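Multiheme cytochrome cf (Carboxydothermus ferrireducens DSM 11255, PDB 6QVM) probably passes electrons along a chain of c-type hemes to insoluble extracellular Fe(III), acting as a reductase inserted in the S-layer. Local coordinates at residues Leu261-Phe265 / Tyr289-Ala293; Gln308-Val312 / Tyr340-Phe344; Met256-Asn262 / Glu298-Val302. One frame throughout, in Å; residues are numbered along the deposited sequence.

Contact 1: residues Leu261-Phe265 / Tyr289-Ala293; sequences LNDKF and YMPYA. With HEC (heme c), chain H.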
loop_
_atom_site.group_PDB
_atom_site.type_symbol
_atom_site.label_atom_id
_atom_site.label_comp_id
_atom_site.label_asym_id
_atom_site.label_seq_id
_atom_site.Cartn_x
_atom_site.Cartn_y
_atom_site.Cartn_z
ATOM N N LEU A 261 -14.106 7.367 34.021
ATOM C CA LEU A 261 -13.084 6.702 34.817
ATOM C C LEU A 261 -11.721 7.379 34.706
ATOM O O LEU A 261 -10.773 6.949 35.372
ATOM C CB LEU A 261 -12.955 5.230 34.397
ATOM C CG LEU A 261 -14.198 4.330 34.379
ATOM C CD1 LEU A 261 -13.775 2.864 34.389
ATOM C CD2 LEU A 261 -15.130 4.629 35.546
ATOM N N ASN A 262 -11.594 8.405 33.861
ATOM C CA ASN A 262 -10.339 9.129 33.673
ATOM C C ASN A 262 -10.397 10.401 34.513
ATOM O O ASN A 262 -11.186 11.307 34.225
ATOM C CB ASN A 262 -10.106 9.450 32.197
ATOM C CG ASN A 262 -8.681 9.886 31.914
ATOM O OD1 ASN A 262 -7.971 10.347 32.804
ATOM N ND2 ASN A 262 -8.255 9.732 30.665
ATOM N N ASP A 263 -9.573 10.459 35.559
ATOM C CA ASP A 263 -9.592 11.563 36.509
ATOM C C ASP A 263 -8.572 12.658 36.195
ATOM O O ASP A 263 -8.631 13.727 36.810
ATOM C CB ASP A 263 -9.352 11.035 37.929
ATOM C CG ASP A 263 -8.168 10.095 38.002
ATOM O OD1 ASP A 263 -7.817 9.501 36.963
ATOM O OD2 ASP A 263 -7.581 9.957 39.096
ATOM N N LYS A 264 -7.649 12.430 35.262
ATOM C CA LYS A 264 -6.660 13.441 34.912
ATOM C C LYS A 264 -7.021 14.251 33.674
ATOM O O LYS A 264 -6.682 15.440 33.617
ATOM C CB LYS A 264 -5.288 12.794 34.705
ATOM C CG LYS A 264 -4.806 11.997 35.917
ATOM C CD LYS A 264 -3.312 12.087 36.131
ATOM C CE LYS A 264 -2.866 11.092 37.194
ATOM N NZ LYS A 264 -1.423 11.246 37.528
ATOM N N PHE A 265 -7.715 13.666 32.691
ATOM C CA PHE A 265 -8.143 14.450 31.541
ATOM C C PHE A 265 -9.412 13.861 30.944
ATOM O O PHE A 265 -9.868 12.779 31.324
ATOM C CB PHE A 265 -7.034 14.575 30.481
ATOM C CG PHE A 265 -6.531 13.261 29.943
ATOM C CD1 PHE A 265 -5.555 12.548 30.622
ATOM C CD2 PHE A 265 -7.019 12.748 28.751
ATOM C CE1 PHE A 265 -5.085 11.343 30.130
ATOM C CE2 PHE A 265 -6.548 11.547 28.252
ATOM C CZ PHE A 265 -5.577 10.846 28.939
ATOM N N TYR A 289 2.305 14.145 25.004
ATOM C CA TYR A 289 1.554 12.981 25.434
ATOM C C TYR A 289 0.997 13.194 26.838
ATOM O O TYR A 289 1.481 14.020 27.615
ATOM C CB TYR A 289 2.431 11.733 25.376
ATOM C CG TYR A 289 2.718 11.286 23.961
ATOM C CD1 TYR A 289 1.734 10.678 23.195
ATOM C CD2 TYR A 289 3.967 11.486 23.386
ATOM C CE1 TYR A 289 1.986 10.269 21.905
ATOM C CE2 TYR A 289 4.226 11.083 22.091
ATOM C CZ TYR A 289 3.231 10.473 21.362
ATOM O OH TYR A 289 3.478 10.075 20.076
ATOM N N MET A 290 -0.043 12.440 27.147
ATOM C CA MET A 290 -0.843 12.590 28.350
ATOM C C MET A 290 -0.494 11.516 29.371
ATOM O O MET A 290 0.111 10.496 29.033
ATOM C CB MET A 290 -2.330 12.523 27.992
ATOM C CG MET A 290 -2.726 13.474 26.873
ATOM S SD MET A 290 -3.596 14.930 27.468
ATOM C CE MET A 290 -4.843 15.062 26.207
ATOM N N PRO A 291 -0.843 11.721 30.645
ATOM C CA PRO A 291 -0.391 10.784 31.688
ATOM C C PRO A 291 -1.005 9.389 31.613
ATOM O O PRO A 291 -0.450 8.468 32.225
ATOM C CB PRO A 291 -0.786 11.497 32.992
ATOM C CG PRO A 291 -1.871 12.443 32.604
ATOM C CD PRO A 291 -1.493 12.908 31.227
ATOM N N TYR A 292 -2.119 9.193 30.902
ATOM C CA TYR A 292 -2.730 7.875 30.784
ATOM C C TYR A 292 -2.719 7.393 29.341
ATOM O O TYR A 292 -2.811 8.184 28.399
ATOM C CB TYR A 292 -4.180 7.861 31.282
ATOM C CG TYR A 292 -4.366 8.006 32.772
ATOM C CD1 TYR A 292 -3.479 7.431 33.674
ATOM C CD2 TYR A 292 -5.451 8.709 33.275
ATOM C CE1 TYR A 292 -3.667 7.564 35.039
ATOM C CE2 TYR A 292 -5.649 8.847 34.631
ATOM C CZ TYR A 292 -4.757 8.273 35.512
ATOM O OH TYR A 292 -4.958 8.414 36.868
ATOM N N ALA A 293 -2.607 6.078 29.183
ATOM C CA ALA A 293 -2.927 5.392 27.944
ATOM C C ALA A 293 -4.151 4.515 28.183
ATOM O O ALA A 293 -4.517 4.235 29.326
ATOM C CB ALA A 293 -1.744 4.547 27.457
HETATM FE FE HEC H . 6.069 5.022 16.113
HETATM C CHA HEC H . 4.547 1.919 15.846
HETATM C CHB HEC H . 4.428 5.520 19.097
HETATM C CHC HEC H . 7.761 7.995 16.540
HETATM C CHD HEC H . 7.366 4.741 12.966
HETATM N NA HEC H . 4.739 3.926 17.259
HETATM C C1A HEC H . 4.219 2.684 16.944
HETATM C C2A HEC H . 3.284 2.310 17.985
HETATM C C3A HEC H . 3.248 3.298 18.886
HETATM C C4A HEC H . 4.163 4.334 18.447
HETATM C CMA HEC H . 2.376 3.326 20.158
HETATM C CAA HEC H . 2.490 0.985 18.035
HETATM C CBA HEC H . 3.402 -0.063 18.677
HETATM C CGA HEC H . 2.670 -1.366 18.871
HETATM O O1A HEC H . 2.155 -1.942 17.872
HETATM O O2A HEC H . 2.628 -1.837 20.038
HETATM N NB HEC H . 6.071 6.505 17.527
HETATM C C1B HEC H . 5.386 6.447 18.730
HETATM C C2B HEC H . 5.840 7.554 19.545
HETATM C C3B HEC H . 6.762 8.247 18.843
HETATM C C4B HEC H . 6.921 7.595 17.557
HETATM C CMB HEC H . 5.304 7.852 20.962
HETATM C CAB HEC H . 7.535 9.518 19.277
HETATM C CBB HEC H . 8.398 9.265 20.535
HETATM N NC HEC H . 7.304 6.167 14.957
HETATM C C1C HEC H . 7.922 7.346 15.333
HETATM C C2C HEC H . 8.794 7.770 14.254
HETATM C C3C HEC H . 8.689 6.868 13.259
HETATM C C4C HEC H . 7.748 5.848 13.690
HETATM C CMC HEC H . 9.654 9.051 14.269
HETATM C CAC HEC H . 9.394 6.875 11.880
HETATM C CBC HEC H . 10.919 6.722 12.047
HETATM N ND HEC H . 5.945 3.571 14.637
HETATM C C1D HEC H . 6.628 3.668 13.429
HETATM C C2D HEC H . 6.451 2.436 12.706
HETATM C C3D HEC H . 5.570 1.546 13.600
HETATM C C4D HEC H . 5.308 2.338 14.776
HETATM C CMD HEC H . 7.044 2.149 11.313
HETATM C CAD HEC H . 5.058 0.111 13.332
HETATM C CBD HEC H . 6.232 -0.829 13.050
HETATM C CGD HEC H . 6.933 -1.191 14.333
HETATM O O1D HEC H . 6.340 -0.960 15.411
HETATM O O2D HEC H . 8.075 -1.709 14.286
#
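The F265 ring lies under the side chain of M290 and against P291 and Y292, with F265 CE1 3.7 Å from Y292 N. M290 CB sits over the ring face, 4.0 Å from its centroid, and M290 SD lies 4.3 Å from it, a Met-aromatic contact. F265 CE1 also meets Y292 CB at 3.8 Å and P291 CD at 4.1 Å. The outer half is more polar. Y292 OH donates a hydrogen bond to D263 OD1 at 3.1 Å, and K264 CE lies 3.4 Å from Y292 OH. The aliphatic part of K264 covers the proline, with K264 CD 3.8 Å from P291 CG. N262 OD1 accepts from K264 N at 3.2 Å, an Asx turn. At the far end, Y289 OH is 3.0 Å from heme atom CMB. Loop 261-265, led by this Asx turn, thus covers the antiparallel sheet. It packs on strand 292-295 and the residues leading into it; F265 and M290 both reach V270 of strand 270-275, and W301 of strand 300-303 backs Y292.

Contact 2: residues Gln308-Val312 / Tyr340-Phe344; sequences QNWLV and YKELF. With NGA (2-acetamido-2-deoxy-beta-D-galactopyranose), chain B.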
loop_
_atom_site.group_PDB
_atom_site.type_symbol
_atom_site.label_atom_id
_atom_site.label_comp_id
_atom_site.label_asym_id
_atom_site.label_seq_id
_atom_site.Cartn_x
_atom_site.Cartn_y
_atom_site.Cartn_z
ATOM N N GLN A 308 7.003 13.176 25.328
ATOM C CA GLN A 308 7.512 13.854 24.145
ATOM C C GLN A 308 6.435 14.726 23.506
ATOM O O GLN A 308 5.236 14.581 23.759
ATOM C CB GLN A 308 8.030 12.847 23.111
ATOM C CG GLN A 308 9.085 11.876 23.618
ATOM C CD GLN A 308 8.488 10.623 24.224
ATOM O OE1 GLN A 308 7.434 10.665 24.858
ATOM N NE2 GLN A 308 9.161 9.495 24.028
ATOM N N ASN A 309 6.890 15.662 22.673
ATOM C CA ASN A 309 6.007 16.393 21.774
ATOM C C ASN A 309 5.762 15.507 20.559
ATOM O O ASN A 309 6.688 15.220 19.792
ATOM C CB ASN A 309 6.619 17.737 21.384
ATOM C CG ASN A 309 5.671 18.602 20.560
ATOM O OD1 ASN A 309 4.978 18.114 19.662
ATOM N ND2 ASN A 309 5.644 19.895 20.860
ATOM N N TRP A 310 4.511 15.074 20.385
ATOM C CA TRP A 310 4.191 14.140 19.311
ATOM C C TRP A 310 4.403 14.782 17.950
ATOM O O TRP A 310 4.927 14.148 17.027
ATOM C CB TRP A 310 2.754 13.642 19.450
ATOM C CG TRP A 310 2.209 13.023 18.197
ATOM C CD1 TRP A 310 2.395 11.740 17.765
ATOM C CD2 TRP A 310 1.394 13.664 17.210
ATOM N NE1 TRP A 310 1.744 11.543 16.572
ATOM C CE2 TRP A 310 1.118 12.708 16.210
ATOM C CE3 TRP A 310 0.863 14.953 17.077
ATOM C CZ2 TRP A 310 0.340 12.999 15.093
ATOM C CZ3 TRP A 310 0.089 15.240 15.966
ATOM C CH2 TRP A 310 -0.161 14.269 14.987
ATOM N N LEU A 311 4.013 16.048 17.809
ATOM C CA LEU A 311 4.129 16.717 16.517
ATOM C C LEU A 311 5.585 16.873 16.097
ATOM O O LEU A 311 5.921 16.702 14.919
ATOM C CB LEU A 311 3.433 18.073 16.578
ATOM C CG LEU A 311 3.220 18.840 15.274
ATOM C CD1 LEU A 311 2.393 18.031 14.293
ATOM C CD2 LEU A 311 2.551 20.179 15.561
ATOM N N VAL A 312 6.462 17.190 17.051
ATOM C CA VAL A 312 7.861 17.441 16.731
ATOM C C VAL A 312 8.621 16.124 16.579
ATOM O O VAL A 312 9.524 15.998 15.745
ATOM C CB VAL A 312 8.489 18.365 17.796
ATOM C CG1 VAL A 312 9.998 18.451 17.611
ATOM C CG2 VAL A 312 7.847 19.734 17.734
ATOM N N TYR A 340 2.296 25.907 17.359
ATOM C CA TYR A 340 2.597 25.027 16.239
ATOM C C TYR A 340 1.469 25.086 15.219
ATOM O O TYR A 340 0.298 25.214 15.583
ATOM C CB TYR A 340 2.812 23.591 16.715
ATOM C CG TYR A 340 4.023 23.434 17.607
ATOM C CD1 TYR A 340 5.278 23.197 17.065
ATOM C CD2 TYR A 340 3.913 23.523 18.990
ATOM C CE1 TYR A 340 6.392 23.049 17.871
ATOM C CE2 TYR A 340 5.022 23.372 19.807
ATOM C CZ TYR A 340 6.264 23.141 19.243
ATOM O OH TYR A 340 7.381 23.004 20.049
ATOM N N LYS A 341 1.830 25.034 13.941
ATOM C CA LYS A 341 0.864 24.892 12.861
ATOM C C LYS A 341 1.058 23.525 12.222
ATOM O O LYS A 341 2.176 23.165 11.843
ATOM C CB LYS A 341 1.022 25.997 11.813
ATOM C CG LYS A 341 -0.170 26.103 10.876
ATOM C CD LYS A 341 0.160 26.842 9.587
ATOM C CE LYS A 341 -1.032 26.837 8.643
ATOM N NZ LYS A 341 -0.632 27.052 7.228
ATOM N N GLU A 342 -0.026 22.765 12.111
ATOM C CA GLU A 342 0.034 21.457 11.479
ATOM C C GLU A 342 0.107 21.619 9.968
ATOM O O GLU A 342 -0.744 22.277 9.364
ATOM C CB GLU A 342 -1.188 20.632 11.872
ATOM C CG GLU A 342 -1.361 20.495 13.374
ATOM C CD GLU A 342 -2.617 19.736 13.753
ATOM O OE1 GLU A 342 -2.926 19.670 14.961
ATOM O OE2 GLU A 342 -3.291 19.205 12.845
ATOM N N LEU A 343 1.133 21.027 9.358
ATOM C CA LEU A 343 1.312 21.091 7.914
ATOM C C LEU A 343 0.791 19.858 7.195
ATOM O O LEU A 343 0.748 19.853 5.958
ATOM C CB LEU A 343 2.794 21.293 7.571
ATOM C CG LEU A 343 3.423 22.619 8.014
ATOM C CD1 LEU A 343 4.838 22.772 7.476
ATOM C CD2 LEU A 343 2.557 23.790 7.588
ATOM N N PHE A 344 0.422 18.809 7.927
ATOM C CA PHE A 344 -0.141 17.630 7.289
ATOM C C PHE A 344 -1.636 17.803 7.058
ATOM O O PHE A 344 -2.324 18.525 7.782
ATOM C CB PHE A 344 0.119 16.374 8.124
ATOM C CG PHE A 344 -0.528 16.391 9.480
ATOM C CD1 PHE A 344 -1.786 15.842 9.668
ATOM C CD2 PHE A 344 0.130 16.933 10.573
ATOM C CE1 PHE A 344 -2.386 15.849 10.913
ATOM C CE2 PHE A 344 -0.462 16.937 11.826
ATOM C CZ PHE A 344 -1.726 16.400 11.995
HETATM C C1 NGA B . 8.635 23.555 20.164
HETATM C C2 NGA B . 9.357 23.630 21.518
HETATM C C3 NGA B . 10.885 23.622 21.502
HETATM C C4 NGA B . 11.377 22.793 20.327
HETATM C C5 NGA B . 10.760 23.253 19.012
HETATM C C6 NGA B . 11.298 22.409 17.859
HETATM C C7 NGA B . 7.770 24.756 22.887
HETATM C C8 NGA B . 6.844 25.938 22.880
HETATM N N2 NGA B . 8.868 24.840 22.146
HETATM O O3 NGA B . 11.423 23.050 22.696
HETATM O O4 NGA B . 11.039 21.440 20.529
HETATM O O5 NGA B . 9.355 23.116 19.025
HETATM O O6 NGA B . 11.062 23.038 16.616
HETATM O O7 NGA B . 7.498 23.746 23.537
#
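L311 is the main bump on the helix side. It projects from the first turn of helix 310-313 into the hollow between Y340 and F344. Y340 lies on strand 339-342 and F344 in the loop that follows. L311 CD2 rests 3.6 Å from Y340 CB, and L311 CD1 meets the edge of the F344 ring at CE2, 3.9 Å away. E342 CG lies farther off, 4.5 Å from L311 CD2. On one flank V312 CG2 touches Y340 CE1 at 3.6 Å. On the other, W310 CH2 approaches F344 CZ at 4.0 Å, with F344 CZ at the edge of the indole, near its plane. N309 starts the helix as its N-cap: N309 OD1 accepts from V312 N at 3.1 Å. Its ND2 is 3.7 Å from Y340 OH. The carboxylate of E342 is hydrogen-bonded to Y287 and Y272. W310 also meets the rings of Y272 and H318. Y340 OH is covalently bonded to C1 of an N-acetylgalactosamine, 1.4 Å away, so this tyrosine is O-glycosylated. The chemistry is therefore two-sided: apolar packing joins helix to hairpin, while the same tyrosine carries its hydrophilic sugar at the outer end of its ring.

Contact 3: residues Met256-Asn262 / Glu298-Val302; sequences MLLWSLN and ENQWV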
loop_
_atom_site.group_PDB
_atom_site.type_symbol
_atom_site.label_atom_id
_atom_site.label_comp_id
_atom_site.label_asym_id
_atom_site.label_seq_id
_atom_site.Cartn_x
_atom_site.Cartn_y
_atom_site.Cartn_z
ATOM N N MET A 256 -16.676 4.255 24.311
ATOM C CA MET A 256 -16.021 3.054 24.820
ATOM C C MET A 256 -14.705 3.339 25.527
ATOM O O MET A 256 -14.072 2.398 26.013
ATOM C CB MET A 256 -15.783 2.038 23.694
ATOM C CG MET A 256 -15.021 2.588 22.513
ATOM S SD MET A 256 -13.896 1.416 21.756
ATOM C CE MET A 256 -12.510 1.525 22.881
ATOM N N LEU A 257 -14.278 4.600 25.592
ATOM C CA LEU A 257 -13.081 4.923 26.353
ATOM C C LEU A 257 -13.360 5.087 27.840
ATOM O O LEU A 257 -12.411 5.224 28.618
ATOM C CB LEU A 257 -12.433 6.191 25.796
ATOM C CG LEU A 257 -11.973 6.013 24.351
ATOM C CD1 LEU A 257 -11.289 7.259 23.813
ATOM C CD2 LEU A 257 -11.066 4.797 24.262
ATOM N N LEU A 258 -14.633 5.068 28.239
ATOM C CA LEU A 258 -15.043 5.167 29.638
ATOM C C LEU A 258 -14.403 6.388 30.300
ATOM O O LEU A 258 -13.667 6.288 31.279
ATOM C CB LEU A 258 -14.711 3.873 30.386
ATOM C CG LEU A 258 -15.232 2.610 29.694
ATOM C CD1 LEU A 258 -14.858 1.363 30.473
ATOM C CD2 LEU A 258 -16.739 2.699 29.479
ATOM N N TRP A 259 -14.696 7.556 29.722
ATOM C CA TRP A 259 -14.024 8.791 30.121
ATOM C C TRP A 259 -14.275 9.145 31.580
ATOM O O TRP A 259 -13.400 9.731 32.231
ATOM C CB TRP A 259 -14.473 9.941 29.221
ATOM C CG TRP A 259 -13.752 9.988 27.909
ATOM C CD1 TRP A 259 -14.260 9.677 26.685
ATOM C CD2 TRP A 259 -12.382 10.350 27.695
ATOM N NE1 TRP A 259 -13.296 9.828 25.720
ATOM C CE2 TRP A 259 -12.133 10.244 26.314
ATOM C CE3 TRP A 259 -11.344 10.754 28.538
ATOM C CZ2 TRP A 259 -10.889 10.536 25.756
ATOM C CZ3 TRP A 259 -10.111 11.041 27.984
ATOM C CH2 TRP A 259 -9.895 10.935 26.605
ATOM N N SER A 260 -15.448 8.795 32.117
ATOM C CA SER A 260 -15.737 9.121 33.510
ATOM C C SER A 260 -14.808 8.400 34.476
ATOM O O SER A 260 -14.726 8.792 35.642
ATOM C CB SER A 260 -17.187 8.792 33.848
ATOM O OG SER A 260 -17.447 7.413 33.673
ATOM N N LEU A 261 -14.106 7.367 34.021
ATOM C CA LEU A 261 -13.084 6.702 34.817
ATOM C C LEU A 261 -11.721 7.379 34.706
ATOM O O LEU A 261 -10.773 6.949 35.372
ATOM C CB LEU A 261 -12.955 5.230 34.397
ATOM C CG LEU A 261 -14.198 4.330 34.379
ATOM C CD1 LEU A 261 -13.775 2.864 34.389
ATOM C CD2 LEU A 261 -15.130 4.629 35.546
ATOM N N ASN A 262 -11.594 8.405 33.861
ATOM C CA ASN A 262 -10.339 9.129 33.673
ATOM C C ASN A 262 -10.397 10.401 34.513
ATOM O O ASN A 262 -11.186 11.307 34.225
ATOM C CB ASN A 262 -10.106 9.450 32.197
ATOM C CG ASN A 262 -8.681 9.886 31.914
ATOM O OD1 ASN A 262 -7.971 10.347 32.804
ATOM N ND2 ASN A 262 -8.255 9.732 30.665
ATOM N N GLU A 298 -7.644 -4.958 28.554
ATOM C CA GLU A 298 -8.281 -4.918 29.865
ATOM C C GLU A 298 -9.194 -3.717 30.044
ATOM O O GLU A 298 -9.626 -3.454 31.171
ATOM C CB GLU A 298 -7.239 -4.962 30.988
ATOM C CG GLU A 298 -6.392 -3.719 31.158
ATOM C CD GLU A 298 -5.223 -3.965 32.085
ATOM O OE1 GLU A 298 -4.943 -3.107 32.948
ATOM O OE2 GLU A 298 -4.587 -5.030 31.956
ATOM N N ASN A 299 -9.497 -2.986 28.966
ATOM C CA ASN A 299 -10.563 -1.985 28.956
ATOM C C ASN A 299 -10.302 -0.839 29.933
ATOM O O ASN A 299 -11.244 -0.281 30.507
ATOM C CB ASN A 299 -11.919 -2.636 29.264
ATOM C CG ASN A 299 -13.032 -2.115 28.389
ATOM O OD1 ASN A 299 -12.783 -1.505 27.352
ATOM N ND2 ASN A 299 -14.273 -2.367 28.796
ATOM N N GLN A 300 -9.039 -0.457 30.126
ATOM C CA GLN A 300 -8.684 0.355 31.284
ATOM C C GLN A 300 -7.717 1.475 30.937
ATOM O O GLN A 300 -6.839 1.322 30.082
ATOM C CB GLN A 300 -8.058 -0.512 32.379
ATOM C CG GLN A 300 -8.937 -0.678 33.606
ATOM C CD GLN A 300 -8.625 -1.948 34.373
ATOM O OE1 GLN A 300 -7.517 -2.129 34.877
ATOM N NE2 GLN A 300 -9.599 -2.846 34.443
ATOM N N TRP A 301 -7.881 2.599 31.637
ATOM C CA TRP A 301 -6.861 3.634 31.683
ATOM C C TRP A 301 -5.692 3.149 32.531
ATOM O O TRP A 301 -5.875 2.787 33.699
ATOM C CB TRP A 301 -7.435 4.923 32.267
ATOM C CG TRP A 301 -8.554 5.504 31.482
ATOM C CD1 TRP A 301 -9.885 5.407 31.759
ATOM C CD2 TRP A 301 -8.447 6.274 30.283
ATOM N NE1 TRP A 301 -10.616 6.075 30.807
ATOM C CE2 TRP A 301 -9.756 6.611 29.884
ATOM C CE3 TRP A 301 -7.372 6.710 29.506
ATOM C CZ2 TRP A 301 -10.016 7.366 28.742
ATOM C CZ3 TRP A 301 -7.629 7.449 28.375
ATOM C CH2 TRP A 301 -8.940 7.775 28.003
ATOM N N VAL A 302 -4.497 3.144 31.949
ATOM C CA VAL A 302 -3.282 2.788 32.666
ATOM C C VAL A 302 -2.326 3.973 32.605
ATOM O O VAL A 302 -2.463 4.871 31.773
ATOM C CB VAL A 302 -2.611 1.514 32.108
ATOM C CG1 VAL A 302 -3.569 0.328 32.169
ATOM C CG2 VAL A 302 -2.113 1.737 30.687
HETATM O O HOH W 1 -14.781 -0.085 26.201
#
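M256 opens the segment with its backbone oxygen. A water donates to M256 O at 2.6 Å and to N299 OD1 at 2.7 Å, so it bridges loop and turn. L257 comes next, and its CB packs 4.0 Å from W301 CZ2. Its side chain also touches L280 and F282 of strand 279-284. L258 CD1 lies 4.1 Å from N299 ND2. Its carbonyl is used twice: L258 O accepts from W301 NE1 at 3.1 Å and from L261 N at 3.0 Å. The indole nitrogen is thus tied to the oxygen that also closes the short 3-10 segment 259-261. W259 begins that segment. Its CA-to-CB bond points away, yet W259 CZ3 comes within 3.5 Å of W301 CH2. The two six-membered rings meet obliquely, with planes at 44°. L261 packs its CB 4.1 Å from W301 CD1. N262 closes the walk over the face of the indole: its CB is 3.8 Å from the centroid of the five-membered ring, a CH-pi contact, and N262 ND2 is 3.3 Å from W301 CZ3. N262 N donates to W259 O at 2.8 Å, at the end of the 3-10 segment. The loop therefore curls around W301, whose ring also meets F282 and, edge-to-face, F294. N299 and Q300 form a G1 beta bulge opposite D295. The whole is a bulged β-hairpin of strands 292-295 and 300-303, at the edge of an antiparallel sheet, with its tryptophan covered by a long loop.

Overall arrangement
Contacts 1 and 3 start from the same loop, between strands 247-248 and 270-275, and share L261 and N262. Their centres are about 9 Å apart. They reach neighbouring strands, 292-295 and 300-303, of one five-stranded antiparallel sheet, and A293 O and V302 N are 2.8 Å apart, a probable hydrogen bond. Contact 2 follows both in the chain. It joins helix 310-313 to strand 339-342 of a separate two-stranded sheet. Its centre is about 20 Å from that of contact 1 and about 26 Å from that of contact 3. Y289 of contact 1 touches Q308 and W310 of contact 2. Both Y289 and Q308 belong to a heme pocket, so contacts 1 and 2 meet there.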